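Local coordinates for protein 3-hydroxyacyl-CoA dehydrogenase (Archaeoglobus fulgidus, PDB 1ZEJ) that probably acts as an NAD-dependent dehydrogenase of the 3-hydroxyacyl-CoA dehydrogenase family, working as a homodimer, at residues Gly127-Asn132 with Leu139-Ile144; Met23-Ala28 with Pro133-Pro138; Ile76-Val81 with Pro102-Thr107. All blocks are in the same frame, centred on the assembly; numbering follows the deposited sequence. Where two conformers were deposited one is given.

Contact 1. Residues Gly127-Asn132 with Leu139-Ile144; sequences GVHWMN and LVEIVI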
ATOM      1  N   GLY A 127     -17.356   1.471  17.369  1.00 29.04           N
ATOM      2  CA  GLY A 127     -16.825   0.318  16.644  1.00 29.77           C
ATOM      3  C   GLY A 127     -15.374   0.200  17.061  1.00 30.98           C
ATOM      4  O   GLY A 127     -14.674   1.210  17.214  1.00 27.83           O
ATOM      5  N   VAL A 128     -14.909  -1.033  17.245  1.00 31.85           N
ATOM      6  CA  VAL A 128     -13.447  -1.283  17.427  1.00 33.53           C
ATOM      7  C   VAL A 128     -13.079  -2.404  16.472  1.00 34.44           C
ATOM      8  O   VAL A 128     -13.468  -3.581  16.719  1.00 38.21           O
ATOM      9  CB  VAL A 128     -13.044  -1.629  18.885  1.00 33.74           C
ATOM     10  CG1 VAL A 128     -11.619  -2.007  19.003  1.00 36.86           C
ATOM     11  CG2 VAL A 128     -13.305  -0.510  19.814  1.00 35.62           C
ATOM     12  N   HIS A 129     -12.342  -2.044  15.417  1.00 31.41           N
ATOM     13  CA  HIS A 129     -11.977  -2.867  14.295  1.00 31.03           C
ATOM     14  C   HIS A 129     -10.552  -3.411  14.473  1.00 30.05           C
ATOM     15  O   HIS A 129      -9.561  -2.688  14.389  1.00 27.90           O
ATOM     16  CB  HIS A 129     -12.127  -2.015  13.031  1.00 32.03           C
ATOM     17  CG  HIS A 129     -11.748  -2.695  11.765  1.00 32.30           C
ATOM     18  ND1 HIS A 129     -11.229  -2.001  10.690  1.00 31.35           N
ATOM     19  CD2 HIS A 129     -11.836  -3.997  11.375  1.00 33.12           C
ATOM     20  CE1 HIS A 129     -10.978  -2.854   9.708  1.00 35.51           C
ATOM     21  NE2 HIS A 129     -11.330  -4.070  10.105  1.00 32.71           N
ATOM     22  N   TRP A 130     -10.501  -4.676  14.866  1.00 28.90           N
ATOM     23  CA  TRP A 130      -9.268  -5.397  15.099  1.00 27.88           C
ATOM     24  C   TRP A 130      -8.863  -6.025  13.811  1.00 28.60           C
ATOM     25  O   TRP A 130      -9.699  -6.363  12.992  1.00 27.82           O
ATOM     26  CB  TRP A 130      -9.491  -6.531  16.102  1.00 28.48           C
ATOM     27  CG  TRP A 130      -9.863  -6.103  17.502  1.00 28.06           C
ATOM     28  CD1 TRP A 130     -11.105  -5.740  17.935  1.00 29.66           C
ATOM     29  CD2 TRP A 130      -9.012  -6.035  18.644  1.00 27.76           C
ATOM     30  NE1 TRP A 130     -11.081  -5.454  19.264  1.00 29.75           N
ATOM     31  CE2 TRP A 130      -9.799  -5.607  19.722  1.00 28.00           C
ATOM     32  CE3 TRP A 130      -7.658  -6.275  18.858  1.00 28.10           C
ATOM     33  CZ2 TRP A 130      -9.284  -5.441  21.010  1.00 31.42           C
ATOM     34  CZ3 TRP A 130      -7.144  -6.127  20.146  1.00 29.66           C
ATOM     35  CH2 TRP A 130      -7.949  -5.697  21.200  1.00 29.71           C
HETATM   36  N   MSE A 131      -7.561  -6.225  13.625  1.00 28.66           N
HETATM   37  CA  MSE A 131      -7.058  -6.877  12.414  1.00 29.73           C
HETATM   38  C   MSE A 131      -6.823  -8.359  12.743  1.00 30.13           C
HETATM   39  O   MSE A 131      -7.011  -8.803  13.872  1.00 32.22           O
HETATM   40  CB  MSE A 131      -5.787  -6.187  11.906  1.00 28.58           C
HETATM   41  CG  MSE A 131      -5.843  -4.676  11.857  1.00 30.00           C
HETATM   42 SE   MSE A 131      -7.170  -3.998  10.593  1.00 34.66          SE
HETATM   43  CE  MSE A 131      -7.783  -2.357  11.521  1.00 33.08           C
ATOM     44  N   ASN A 132      -6.509  -9.138  11.741  1.00 30.97           N
ATOM     45  CA  ASN A 132      -6.474 -10.583  11.891  1.00 32.02           C
ATOM     46  C   ASN A 132      -5.065 -11.112  11.798  1.00 31.20           C
ATOM     47  O   ASN A 132      -4.454 -10.951  10.754  1.00 29.66           O
ATOM     48  CB  ASN A 132      -7.312 -11.229  10.778  1.00 33.24           C
ATOM     49  CG  ASN A 132      -7.627 -12.706  11.053  1.00 38.09           C
ATOM     50  OD1 ASN A 132      -7.608 -13.184  12.204  1.00 44.59           O
ATOM     51  ND2 ASN A 132      -7.916 -13.430   9.996  1.00 43.30           N
ATOM     52  N   LEU A 139      -2.410  -2.791  14.600  1.00 25.16           N
ATOM     53  CA  LEU A 139      -3.393  -1.734  14.370  1.00 25.56           C
ATOM     54  C   LEU A 139      -4.781  -2.104  14.874  1.00 24.30           C
ATOM     55  O   LEU A 139      -5.265  -3.227  14.655  1.00 24.28           O
ATOM     56  CB  LEU A 139      -3.437  -1.316  12.881  1.00 25.14           C
ATOM     57  CG  LEU A 139      -4.408  -0.173  12.599  1.00 25.14           C
ATOM     58  CD1 LEU A 139      -3.807   1.189  13.025  1.00 27.36           C
ATOM     59  CD2 LEU A 139      -4.760  -0.118  11.183  1.00 23.82           C
ATOM     60  N   VAL A 140      -5.393  -1.178  15.603  1.00 23.81           N
ATOM     61  CA  VAL A 140      -6.810  -1.267  15.904  1.00 25.02           C
ATOM     62  C   VAL A 140      -7.401   0.091  15.575  1.00 24.65           C
ATOM     63  O   VAL A 140      -6.868   1.124  15.977  1.00 26.85           O
ATOM     64  CB  VAL A 140      -7.097  -1.649  17.360  1.00 25.11           C
ATOM     65  CG1 VAL A 140      -8.570  -1.797  17.591  1.00 27.93           C
ATOM     66  CG2 VAL A 140      -6.403  -2.918  17.702  1.00 28.12           C
ATOM     67  N   GLU A 141      -8.478   0.082  14.818  1.00 24.19           N
ATOM     68  CA  GLU A 141      -9.216   1.300  14.496  1.00 25.40           C
ATOM     69  C   GLU A 141     -10.417   1.437  15.407  1.00 26.48           C
ATOM     70  O   GLU A 141     -11.137   0.470  15.632  1.00 26.89           O
ATOM     71  CB  GLU A 141      -9.724   1.272  13.080  1.00 25.13           C
ATOM     72  CG  GLU A 141      -8.648   1.425  12.029  1.00 26.30           C
ATOM     73  CD  GLU A 141      -9.235   1.354  10.626  1.00 29.59           C
ATOM     74  OE1 GLU A 141     -10.135   0.480  10.411  1.00 31.59           O
ATOM     75  OE2 GLU A 141      -8.837   2.187   9.748  1.00 28.35           O
ATOM     76  N   ILE A 142     -10.612   2.624  15.952  1.00 25.11           N
ATOM     77  CA  ILE A 142     -11.873   2.940  16.617  1.00 27.35           C
ATOM     78  C   ILE A 142     -12.705   3.683  15.618  1.00 28.62           C
ATOM     79  O   ILE A 142     -12.227   4.683  15.069  1.00 29.93           O
ATOM     80  CB  ILE A 142     -11.629   3.815  17.837  1.00 27.33           C
ATOM     81  CG1 ILE A 142     -10.840   3.005  18.890  1.00 27.48           C
ATOM     82  CG2 ILE A 142     -12.952   4.405  18.364  1.00 29.99           C
ATOM     83  CD1 ILE A 142     -10.395   3.780  20.070  1.00 29.20           C
ATOM     84  N   VAL A 143     -13.936   3.221  15.398  1.00 27.93           N
ATOM     85  CA  VAL A 143     -14.797   3.825  14.405  1.00 27.55           C
ATOM     86  C   VAL A 143     -16.002   4.375  15.158  1.00 27.72           C
ATOM     87  O   VAL A 143     -16.784   3.617  15.709  1.00 26.37           O
ATOM     88  CB  VAL A 143     -15.206   2.820  13.344  1.00 27.41           C
ATOM     89  CG1 VAL A 143     -16.017   3.505  12.237  1.00 26.48           C
ATOM     90  CG2 VAL A 143     -13.981   2.147  12.735  1.00 24.92           C
ATOM     91  N   ILE A 144     -16.113   5.690  15.196  1.00 28.00           N
ATOM     92  CA  ILE A 144     -17.151   6.324  15.968  1.00 29.04           C
ATOM     93  C   ILE A 144     -18.411   6.650  15.154  1.00 27.73           C
ATOM     94  O   ILE A 144     -18.370   6.915  13.953  1.00 27.60           O
ATOM     95  CB  ILE A 144     -16.618   7.532  16.755  1.00 29.05           C
ATOM     96  CG1 ILE A 144     -16.292   8.725  15.870  1.00 30.17           C
ATOM     97  CG2 ILE A 144     -15.373   7.113  17.569  1.00 32.40           C
ATOM     98  CD1 ILE A 144     -16.214   9.990  16.641  1.00 31.21           C
TER
HETATM   99  O   HOH W   1      -5.534  -5.666  15.570  1.00 21.48           O
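His-129 and Glu-141 form a hydrogen-bonded pair in an antiparallel hairpin, and their side chains run the same way off one face of the sheet. Below them the backbones are tied twice, His-129 N to Glu-141 O at 2.8 Å and Glu-141 N to His-129 O at 3.0 Å. Glu-141 CB lies beside His-129 CB. Next, Glu-141 CG is 3.9 Å from the methyl CE of selenomethionine Met-131, and CD stays near that methyl. The chain is extended beyond CG (chi2 179°), which carries OE1 out level with the imidazole, where it accepts from His-129 ND1 at 2.7 Å. The oxygen sits at the ring edge, almost in its plane, while the carboxylate is turned 49° against the ring. Ser-174 OG on OE1 and Val-176 N on OE2 hold the carboxylate, which in turn probably fixes the rotation of the imidazole of His-129, predicted to matter for catalysis. Met-131 CE lies 3.5 Å above one face of the His-129 ring, offset toward its rim.

On the face of the sheet that carries Val-128 and Trp-130, Val-140 touches both. Its CG1 presses on Val-128 CG1 at 3.4 Å, a tight fit, and its CG2 makes an off-centre CH-pi contact over the six-membered ring of Trp-130, 4.2 Å from the centroid. A water bridges Met-131 N and Leu-139 O.

Helix 175-193 packs on the His-129 face; helices 22-32 and 150-162 take the Trp-130 face. Strands 103-105 and 166-171 flank the hairpin, and His-207 of the second subunit packs on Met-131.

Contact 2. Residues Met23-Ala28 with Pro133-Pro138; sequences MGRGIA and PPHVMP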
HETATM    1  N   MSE A  23     -12.646 -14.228  15.680  1.00 31.13           N
HETATM    2  CA  MSE A  23     -12.328 -12.868  16.026  1.00 30.40           C
HETATM    3  C   MSE A  23     -12.462 -12.694  17.557  1.00 29.20           C
HETATM    4  O   MSE A  23     -11.554 -12.146  18.160  1.00 27.35           O
HETATM    5  CB  MSE A  23     -13.164 -11.855  15.233  1.00 32.63           C
HETATM    6  CG  MSE A  23     -12.756 -11.790  13.755  1.00 37.13           C
HETATM    7 SE   MSE A  23     -10.819 -11.397  13.431  1.00 45.44          SE
HETATM    8  CE  MSE A  23     -10.879  -9.686  14.173  1.00 43.00           C
ATOM      9  N   GLY A  24     -13.567 -13.159  18.151  1.00 28.26           N
ATOM     10  CA  GLY A  24     -13.792 -13.084  19.612  1.00 27.78           C
ATOM     11  C   GLY A  24     -12.697 -13.748  20.411  1.00 27.04           C
ATOM     12  O   GLY A  24     -12.161 -13.182  21.365  1.00 27.07           O
ATOM     13  N   ARG A  25     -12.358 -14.958  19.989  1.00 27.71           N
ATOM     14  CA  ARG A  25     -11.255 -15.753  20.528  1.00 29.50           C
ATOM     15  C   ARG A  25      -9.927 -14.979  20.457  1.00 28.41           C
ATOM     16  O   ARG A  25      -9.179 -14.893  21.451  1.00 26.60           O
ATOM     17  CB  ARG A  25     -11.134 -17.130  19.867  0.50 29.05           C
ATOM     18  CG  ARG A  25      -9.704 -17.547  19.588  0.50 31.99           C
ATOM     19  CD  ARG A  25      -9.623 -18.982  19.145  0.50 32.33           C
ATOM     20  NE  ARG A  25      -9.313 -19.148  17.732  0.50 36.30           N
ATOM     21  CZ  ARG A  25      -8.118 -18.920  17.182  0.50 36.57           C
ATOM     22  NH1 ARG A  25      -7.103 -18.454  17.900  0.50 36.91           N
ATOM     23  NH2 ARG A  25      -7.947 -19.143  15.892  0.50 37.12           N
ATOM     24  N   GLY A  26      -9.663 -14.352  19.302  1.00 28.38           N
ATOM     25  CA  GLY A  26      -8.434 -13.571  19.125  1.00 27.15           C
ATOM     26  C   GLY A  26      -8.391 -12.325  19.988  1.00 25.91           C
ATOM     27  O   GLY A  26      -7.336 -11.980  20.539  1.00 25.49           O
ATOM     28  N   ILE A  27      -9.521 -11.644  20.107  1.00 25.10           N
ATOM     29  CA  ILE A  27      -9.641 -10.448  20.952  1.00 26.30           C
ATOM     30  C   ILE A  27      -9.397 -10.835  22.428  1.00 26.36           C
ATOM     31  O   ILE A  27      -8.687 -10.142  23.156  1.00 27.40           O
ATOM     32  CB  ILE A  27     -11.010  -9.743  20.771  1.00 26.41           C
ATOM     33  CG1 ILE A  27     -11.168  -9.120  19.358  1.00 27.53           C
ATOM     34  CG2 ILE A  27     -11.245  -8.667  21.833  1.00 25.46           C
ATOM     35  CD1 ILE A  27     -12.618  -8.825  18.992  1.00 27.39           C
ATOM     36  N   ALA A  28      -9.983 -11.946  22.859  1.00 26.60           N
ATOM     37  CA  ALA A  28      -9.807 -12.462  24.227  1.00 26.09           C
ATOM     38  C   ALA A  28      -8.320 -12.764  24.509  1.00 25.82           C
ATOM     39  O   ALA A  28      -7.811 -12.366  25.555  1.00 27.18           O
ATOM     40  CB  ALA A  28     -10.651 -13.712  24.435  1.00 26.01           C
ATOM     41  N   PRO A 133      -4.566 -11.806  12.846  1.00 30.48           N
ATOM     42  CA  PRO A 133      -5.173 -12.053  14.169  1.00 30.36           C
ATOM     43  C   PRO A 133      -5.038 -10.877  15.120  1.00 29.28           C
ATOM     44  O   PRO A 133      -3.975 -10.214  15.110  1.00 27.71           O
ATOM     45  CB  PRO A 133      -4.388 -13.249  14.706  1.00 30.81           C
ATOM     46  CG  PRO A 133      -3.407 -13.655  13.657  1.00 30.68           C
ATOM     47  CD  PRO A 133      -3.284 -12.504  12.709  1.00 30.63           C
ATOM     48  N   PRO A 134      -6.104 -10.597  15.921  1.00 29.15           N
ATOM     49  CA  PRO A 134      -6.137  -9.472  16.841  1.00 27.82           C
ATOM     50  C   PRO A 134      -4.946  -9.405  17.780  1.00 27.36           C
ATOM     51  O   PRO A 134      -4.495  -8.327  18.079  1.00 28.07           O
ATOM     52  CB  PRO A 134      -7.411  -9.723  17.620  1.00 28.41           C
ATOM     53  CG  PRO A 134      -8.269 -10.344  16.674  1.00 29.45           C
ATOM     54  CD  PRO A 134      -7.399 -11.308  15.948  1.00 29.53           C
ATOM     55  N   HIS A 135      -4.417 -10.556  18.181  1.00 27.24           N
ATOM     56  CA  HIS A 135      -3.352 -10.628  19.153  1.00 28.70           C
ATOM     57  C   HIS A 135      -1.992 -10.507  18.516  1.00 28.57           C
ATOM     58  O   HIS A 135      -0.999 -10.451  19.227  1.00 29.93           O
ATOM     59  CB  HIS A 135      -3.390 -11.949  19.954  1.00 30.64           C
ATOM     60  CG  HIS A 135      -3.727 -13.159  19.133  1.00 32.84           C
ATOM     61  ND1 HIS A 135      -2.848 -14.198  18.941  1.00 37.53           N
ATOM     62  CD2 HIS A 135      -4.871 -13.502  18.480  1.00 36.58           C
ATOM     63  CE1 HIS A 135      -3.419 -15.125  18.190  1.00 38.22           C
ATOM     64  NE2 HIS A 135      -4.648 -14.728  17.896  1.00 39.53           N
ATOM     65  N   VAL A 136      -1.924 -10.495  17.186  1.00 27.05           N
ATOM     66  CA  VAL A 136      -0.659 -10.307  16.495  1.00 26.03           C
ATOM     67  C   VAL A 136      -0.513  -8.914  15.878  1.00 25.75           C
ATOM     68  O   VAL A 136       0.527  -8.252  16.002  1.00 24.10           O
ATOM     69  CB  VAL A 136      -0.525 -11.411  15.415  1.00 26.67           C
ATOM     70  CG1 VAL A 136       0.685 -11.172  14.491  1.00 26.43           C
ATOM     71  CG2 VAL A 136      -0.478 -12.811  16.099  1.00 28.34           C
HETATM   72  N   MSE A 137      -1.531  -8.517  15.132  1.00 25.99           N
HETATM   73  CA  MSE A 137      -1.465  -7.341  14.276  1.00 27.65           C
HETATM   74  C   MSE A 137      -1.627  -6.110  15.181  1.00 27.29           C
HETATM   75  O   MSE A 137      -2.526  -6.079  15.992  1.00 27.80           O
HETATM   76  CB  MSE A 137      -2.593  -7.367  13.242  1.00 27.33           C
HETATM   77  CG  MSE A 137      -2.514  -8.515  12.280  1.00 29.74           C
HETATM   78 SE   MSE A 137      -0.864  -8.646  11.374  1.00 32.52          SE
HETATM   79  CE  MSE A 137      -1.116  -7.323  10.055  1.00 29.86           C
ATOM     80  N   PRO A 138      -0.722  -5.120  15.061  1.00 26.94           N
ATOM     81  CA  PRO A 138      -0.739  -3.969  15.973  1.00 26.74           C
ATOM     82  C   PRO A 138      -1.834  -2.931  15.796  1.00 26.96           C
ATOM     83  O   PRO A 138      -2.184  -2.277  16.785  1.00 28.10           O
ATOM     84  CB  PRO A 138       0.655  -3.352  15.755  1.00 26.37           C
ATOM     85  CG  PRO A 138       1.018  -3.729  14.394  1.00 26.77           C
ATOM     86  CD  PRO A 138       0.465  -5.088  14.197  1.00 26.21           C
TER
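The helix that follows the glycine-rich dinucleotide loop of a Rossmann domain, here 22-32, meets the loop joining strands 125-130 and 139-144, and Gly-26 against Pro-134 is the heart of it. Their CA atoms are 5.2 Å apart. Pro-134 lays its ring on the bare helix backbone, CB 3.7 Å from Gly-26 C; a beta carbon on Gly-26 would come within about 2.7 Å of Pro-134 CD, so the approach depends on the missing side chain. The CG corner of the ring is met by two apolar chains of the helix. The methyl CE of selenomethionine Met-23 reaches it at 3.7 Å, after bends at chi2 and chi3 that fold the chain back toward the loop, and Ile-27 CG1 stands 4.1 Å away, crossing the proline at about a right angle.

His-135 covers the next part of the helix surface. Its CG is squeezed between the backbone N and the carbonyl carbon (chi1 40°), which brings CD2 within 3.6 Å of Gly-26 O and equally near Gly-26 CA. Replacing it with an alanine removes the ring, and the Gly-26 backbone would probably lose its cover on that side, with a gap opening toward Ile-29 and Ala-30. No hydrogen bond joins the segments.

The loop keeps its own shape. The peptide bond before Pro-133 is cis, and Pro-133 O accepts from both Val-136 N and Met-137 N. Lys-165 NZ bonds to the carbonyls of Pro-134 and Met-137. Trp-130 of strand 125-130 packs on Met-23 and Ile-27, and beyond Pro-134 the loop leans on Lys-284 and Leu-287 of the second subunit before it enters strand 139-144.

Contact 3. Residues Ile76-Val81 with Pro102-Thr107; sequences IVMEAV and PLCSNT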
ATOM      1  N   ILE A  76     -15.485  -2.852  30.118  1.00 28.03           N
ATOM      2  CA  ILE A  76     -15.619  -2.646  28.691  1.00 28.98           C
ATOM      3  C   ILE A  76     -16.229  -3.946  28.132  1.00 28.73           C
ATOM      4  O   ILE A  76     -15.929  -5.061  28.623  1.00 27.24           O
ATOM      5  CB  ILE A  76     -14.252  -2.492  27.941  0.50 29.30           C
ATOM      6  CG1 ILE A  76     -13.483  -1.230  28.355  0.50 30.28           C
ATOM      7  CG2 ILE A  76     -14.494  -2.474  26.437  0.50 28.91           C
ATOM      8  CD1 ILE A  76     -12.101  -1.010  27.569  0.50 30.69           C
ATOM      9  N   VAL A  77     -17.157  -3.808  27.196  1.00 29.12           N
ATOM     10  CA  VAL A  77     -17.705  -4.942  26.460  1.00 30.69           C
ATOM     11  C   VAL A  77     -17.271  -4.861  24.993  1.00 31.41           C
ATOM     12  O   VAL A  77     -17.378  -3.796  24.339  1.00 30.89           O
ATOM     13  CB  VAL A  77     -19.204  -4.975  26.513  1.00 31.05           C
ATOM     14  CG1 VAL A  77     -19.778  -6.201  25.713  1.00 32.83           C
ATOM     15  CG2 VAL A  77     -19.658  -4.960  27.955  1.00 31.64           C
HETATM   16  N   MSE A  78     -16.743  -5.974  24.497  1.00 31.40           N
HETATM   17  CA  MSE A  78     -16.383  -6.129  23.059  1.00 33.25           C
HETATM   18  C   MSE A  78     -17.325  -7.164  22.465  1.00 32.81           C
HETATM   19  O   MSE A  78     -17.433  -8.285  22.971  1.00 32.56           O
HETATM   20  CB  MSE A  78     -14.957  -6.623  22.911  1.00 33.58           C
HETATM   21  CG  MSE A  78     -13.937  -5.791  23.675  1.00 39.44           C
HETATM   22 SE   MSE A  78     -13.069  -4.595  22.446  1.00 45.11          SE
HETATM   23  CE  MSE A  78     -11.897  -3.512  23.677  1.00 42.99           C
ATOM     24  N   GLU A  79     -18.019  -6.794  21.398  1.00 32.35           N
ATOM     25  CA  GLU A  79     -18.941  -7.682  20.715  1.00 32.21           C
ATOM     26  C   GLU A  79     -18.363  -8.113  19.355  1.00 31.20           C
ATOM     27  O   GLU A  79     -17.944  -7.279  18.557  1.00 31.11           O
ATOM     28  CB  GLU A  79     -20.320  -7.016  20.613  1.00 32.76           C
ATOM     29  CG  GLU A  79     -21.270  -7.723  19.653  1.00 33.76           C
ATOM     30  CD  GLU A  79     -21.014  -7.391  18.204  1.00 35.68           C
ATOM     31  OE1 GLU A  79     -21.141  -6.215  17.856  1.00 38.95           O
ATOM     32  OE2 GLU A  79     -20.695  -8.300  17.401  1.00 34.84           O
ATOM     33  N   ALA A  80     -18.265  -9.425  19.128  1.00 32.38           N
ATOM     34  CA  ALA A  80     -17.763  -9.948  17.876  1.00 32.16           C
ATOM     35  C   ALA A  80     -18.640 -11.073  17.375  1.00 33.30           C
ATOM     36  O   ALA A  80     -18.146 -12.179  17.165  1.00 33.80           O
ATOM     37  CB  ALA A  80     -16.333 -10.443  18.054  1.00 32.85           C
ATOM     38  N   VAL A  81     -19.928 -10.806  17.160  1.00 34.02           N
ATOM     39  CA  VAL A  81     -20.853 -11.841  16.699  1.00 34.77           C
ATOM     40  C   VAL A  81     -21.000 -11.751  15.176  1.00 35.61           C
ATOM     41  O   VAL A  81     -20.353 -10.924  14.535  1.00 34.38           O
ATOM     42  CB  VAL A  81     -22.229 -11.757  17.409  1.00 35.77           C
ATOM     43  CG1 VAL A  81     -22.067 -11.878  18.911  1.00 35.61           C
ATOM     44  CG2 VAL A  81     -22.990 -10.457  17.079  1.00 36.80           C
ATOM     45  N   PRO A 102     -18.486   1.172  28.271  1.00 32.27           N
ATOM     46  CA  PRO A 102     -18.380   1.292  26.813  1.00 31.41           C
ATOM     47  C   PRO A 102     -18.663  -0.047  26.148  1.00 31.25           C
ATOM     48  O   PRO A 102     -18.231  -1.116  26.642  1.00 30.85           O
ATOM     49  CB  PRO A 102     -16.927   1.712  26.606  1.00 31.42           C
ATOM     50  CG  PRO A 102     -16.532   2.356  27.784  1.00 33.04           C
ATOM     51  CD  PRO A 102     -17.236   1.609  28.919  1.00 32.54           C
ATOM     52  N   LEU A 103     -19.395   0.018  25.054  1.00 31.10           N
ATOM     53  CA  LEU A 103     -19.756  -1.135  24.246  1.00 31.08           C
ATOM     54  C   LEU A 103     -19.110  -0.989  22.885  1.00 30.80           C
ATOM     55  O   LEU A 103     -19.297   0.021  22.223  1.00 28.32           O
ATOM     56  CB  LEU A 103     -21.264  -1.200  24.039  1.00 31.34           C
ATOM     57  CG  LEU A 103     -22.168  -1.146  25.262  1.00 34.05           C
ATOM     58  CD1 LEU A 103     -23.626  -1.202  24.797  1.00 33.15           C
ATOM     59  CD2 LEU A 103     -21.835  -2.283  26.164  1.00 34.49           C
ATOM     60  N   CYS A 104     -18.375  -2.006  22.462  1.00 29.61           N
ATOM     61  CA  CYS A 104     -17.481  -1.894  21.316  1.00 30.92           C
ATOM     62  C   CYS A 104     -17.788  -3.014  20.336  1.00 33.74           C
ATOM     63  O   CYS A 104     -17.406  -4.129  20.611  1.00 37.78           O
ATOM     64  CB  CYS A 104     -16.044  -2.069  21.776  1.00 30.38           C
ATOM     65  SG  CYS A 104     -15.492  -0.896  22.979  1.00 34.11           S
ATOM     66  N   SER A 105     -18.369  -2.740  19.176  1.00 32.07           N
ATOM     67  CA  SER A 105     -18.620  -3.783  18.186  1.00 33.38           C
ATOM     68  C   SER A 105     -17.408  -3.961  17.228  1.00 33.49           C
ATOM     69  O   SER A 105     -16.929  -2.987  16.658  1.00 31.17           O
ATOM     70  CB  SER A 105     -19.900  -3.463  17.422  1.00 32.51           C
ATOM     71  OG  SER A 105     -20.130  -4.440  16.422  1.00 36.51           O
ATOM     72  N   ASN A 106     -16.898  -5.180  17.091  1.00 35.76           N
ATOM     73  CA  ASN A 106     -15.899  -5.491  16.057  1.00 38.32           C
ATOM     74  C   ASN A 106     -16.713  -5.644  14.792  1.00 41.88           C
ATOM     75  O   ASN A 106     -17.379  -6.661  14.574  1.00 44.95           O
ATOM     76  CB  ASN A 106     -15.125  -6.786  16.362  1.00 39.09           C
ATOM     77  CG  ASN A 106     -14.025  -7.117  15.289  1.00 39.55           C
ATOM     78  OD1 ASN A 106     -13.114  -6.304  14.965  1.00 39.95           O
ATOM     79  ND2 ASN A 106     -14.099  -8.333  14.767  1.00 45.73           N
ATOM     80  N   THR A 107     -16.756  -4.608  14.003  1.00 45.52           N
ATOM     81  CA  THR A 107     -17.648  -4.618  12.859  1.00 49.34           C
ATOM     82  C   THR A 107     -16.723  -4.478  11.660  1.00 50.32           C
ATOM     83  O   THR A 107     -15.884  -3.584  11.635  1.00 52.77           O
ATOM     84  CB  THR A 107     -18.838  -3.548  12.991  1.00 49.60           C
ATOM     85  OG1 THR A 107     -19.512  -3.387  11.735  1.00 56.23           O
ATOM     86  CG2 THR A 107     -18.376  -2.196  13.488  1.00 51.27           C
TER
HETATM   87  O   HOH W   2     -18.310  -9.312  14.079  1.00 55.17           O
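Ile-76 comes alongside Pro-102, and Val-77 then opens the parallel ladder, its N bonded to Pro-102 O at 3.0 Å and its O taking Cys-104 N in a more bent bond (135° at the hydrogen). The side chain of Val-77 runs beside that of Leu-103, with CB 3.8 Å from Leu-103 CD2, and both lean on Val-95 of helix 85-96.

Met-78, a selenomethionine, points to the other face. Its SE lies 4.0 Å from Cys-104 CB, among side chains that include Trp-130 and Phe-159. Its CA, in turn, puts a weak CH...O contact on Cys-104 O, the same oxygen that Glu-79 N grips at 2.8 Å.

Glu-79 is the polar piece of this ladder. Its O accepts Asn-106 N, again at 2.8 Å. The chain leaves with CG opposite the backbone N (chi1 167°) and then bends at chi2 (-80°), which swings the buried carboxylate across to Ser-105. OE1 meets Ser-105 OG in a contact modelled very short, so its exact length is doubtful. OE2 receives Val-81 N at 2.6 Å through the lone pair facing away from OE1, and also forms a salt bridge with Lys-88 NZ. That lysine, a predicted NAD ligand, bonds to Ser-105 OG and Asn-106 O as well; such company would probably keep the glutamate ionised.

Ala-80 meets Asn-106 through their CB atoms, 4.2 Å apart, as the strands end. At Val-81 the chains have separated enough for a water to bridge Val-81 O and Asn-106 O.

Two neighbouring parallel strands linked by a helix make the beta-alpha-beta unit 76-79, 85-96, 103-105, the repeating element of the Rossmann fold, with the predicted cofactor residues near the C-terminal ends of its strands.

Contacts 1 and 3 belong to one sheet, their centres about 10 Å apart, because strand 103-105 lies next to strand 125-130. Val-128 N probably bonds to Ser-105 O (2.9 Å), and Trp-130 N to Asn-106 OD1 (3.1 Å). Contact 2 grows out of contact 1, since its loop 133-138 joins the two hairpin strands. Its helix also reaches the other two: Met-23 CE lies 3.7 Å from Trp-130 O and 3.5 Å from Asn-106 ND2. Met-23 and Asn-132, both predicted to bind NAD, lie side by side, and the Met-23 side chain is about 6 Å from that of His-129, the residue predicted to matter for catalysis.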